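Local structure of putative tetR-family transcriptional regulator (3FIW) at residues 89-92 with 93-96. The protein probably binds regulatory DNA as a dimeric transcriptional regulator of the TetR family, acting as a repressor. Numbering follows the deposited sequence.
Sequences LPEP and GEDW
Glu91 and Glu94 close a tight surface turn in the loop that joins helix 82-85 to helix 96-112. The backbone N of Glu94 donates to Glu91 O at 2.9 Å, in the plane of the carbonyl. The Glu94 side chain runs back from the turn alongside Glu91, past the closing bond. Its CG sits between its own backbone N and carbonyl carbon (chi1 77°), which brings Glu94 CG to 3.2 Å from Glu91 O. Beyond CG the chain is extended, and Glu94 OE2 accepts a nearly straight hydrogen bond from Glu91 N at 2.9 Å. That N-H meets Glu94 OE2 on its anti side, 33° out of the carboxylate plane. Residues 91-94 form a type II beta turn, with Pro92 and Gly93 at its two central positions. Gly93 has a positive phi (99°), where a CB would jam against Pro92 O. Both backbone polar groups of Glu91 are thus bound by Glu94. Glu94 OE1 forms a salt bridge with Arg102 of helix 96-112, so both carboxylate oxygens have a partner. Glu91 OE1 lies 4.4 Å from Glu94 OE2, and Arg102 probably offsets the charge on Glu94. Asp95 is the N-cap of that helix; its side chain makes weak hydrogen bonds to the backbone N atoms of His97 and Gly98.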
loop_
_atom_site.group_PDB
_atom_site.type_symbol
_atom_site.label_atom_id
_atom_site.label_comp_id
_atom_site.label_asym_id
_atom_site.label_seq_id
_atom_site.Cartn_x
_atom_site.Cartn_y
_atom_site.Cartn_z
ATOM N N LEU A 89 13.463 21.759 1.869
ATOM C CA LEU A 89 13.352 21.341 3.256
ATOM C C LEU A 89 12.625 22.407 4.087
ATOM O O LEU A 89 12.714 23.630 3.805
ATOM C CB LEU A 89 14.751 21.063 3.845
ATOM C CG LEU A 89 15.456 19.816 3.291
ATOM C CD1 LEU A 89 16.908 19.697 3.704
ATOM C CD2 LEU A 89 14.676 18.541 3.608
ATOM N N PRO A 90 11.944 21.965 5.149
ATOM C CA PRO A 90 11.179 22.933 5.912
ATOM C C PRO A 90 12.111 23.899 6.701
ATOM O O PRO A 90 13.184 23.485 7.139
ATOM C CB PRO A 90 10.356 22.051 6.855
ATOM C CG PRO A 90 11.101 20.754 6.968
ATOM C CD PRO A 90 11.875 20.594 5.710
ATOM N N GLU A 91 11.709 25.166 6.848
ATOM C CA GLU A 91 12.467 26.118 7.635
ATOM C C GLU A 91 11.729 26.485 8.883
ATOM O O GLU A 91 10.532 26.735 8.833
ATOM C CB GLU A 91 12.714 27.392 6.862
ATOM C CG GLU A 91 14.064 27.435 6.186
ATOM C CD GLU A 91 13.971 28.034 4.796
ATOM O OE1 GLU A 91 12.852 28.043 4.210
ATOM O OE2 GLU A 91 15.016 28.484 4.282
ATOM N N PRO A 92 12.447 26.517 10.018
ATOM C CA PRO A 92 12.005 27.159 11.259
ATOM C C PRO A 92 11.143 28.393 11.041
ATOM O O PRO A 92 11.480 29.303 10.252
ATOM C CB PRO A 92 13.336 27.561 11.906
ATOM C CG PRO A 92 14.140 26.359 11.635
ATOM C CD PRO A 92 13.782 25.910 10.213
ATOM N N GLY A 93 10.024 28.408 11.746
ATOM C CA GLY A 93 9.105 29.500 11.596
ATOM C C GLY A 93 7.978 29.115 10.669
ATOM O O GLY A 93 6.906 29.707 10.765
ATOM N N GLU A 94 8.179 28.152 9.762
ATOM C CA GLU A 94 7.038 27.846 8.907
ATOM C C GLU A 94 6.087 26.931 9.626
ATOM O O GLU A 94 6.475 26.250 10.587
ATOM C CB GLU A 94 7.374 27.414 7.482
ATOM C CG GLU A 94 7.862 26.028 7.313
ATOM C CD GLU A 94 8.107 25.695 5.864
ATOM O OE1 GLU A 94 7.147 25.259 5.175
ATOM O OE2 GLU A 94 9.256 25.856 5.418
ATOM N N ASP A 95 4.830 27.005 9.193
ATOM C CA ASP A 95 3.730 26.269 9.782
ATOM C C ASP A 95 4.020 24.772 9.572
ATOM O O ASP A 95 4.040 24.291 8.431
ATOM C CB ASP A 95 2.410 26.706 9.121
ATOM C CG ASP A 95 1.247 25.830 9.509
ATOM O OD1 ASP A 95 1.240 25.357 10.664
ATOM O OD2 ASP A 95 0.341 25.611 8.657
ATOM N N TRP A 96 4.271 24.065 10.677
ATOM C CA TRP A 96 4.675 22.682 10.627
ATOM C C TRP A 96 3.510 21.867 10.090
ATOM O O TRP A 96 3.732 20.801 9.589
ATOM C CB TRP A 96 5.051 22.128 12.010
ATOM C CG TRP A 96 3.840 21.809 12.904
ATOM C CD1 TRP A 96 3.342 22.589 13.928
ATOM C CD2 TRP A 96 2.969 20.659 12.813
ATOM N NE1 TRP A 96 2.253 21.992 14.471
ATOM C CE2 TRP A 96 1.987 20.810 13.808
ATOM C CE3 TRP A 96 2.924 19.509 11.973
ATOM C CZ2 TRP A 96 0.960 19.861 14.005
ATOM C CZ3 TRP A 96 1.897 18.558 12.159
ATOM C CH2 TRP A 96 0.925 18.746 13.184
#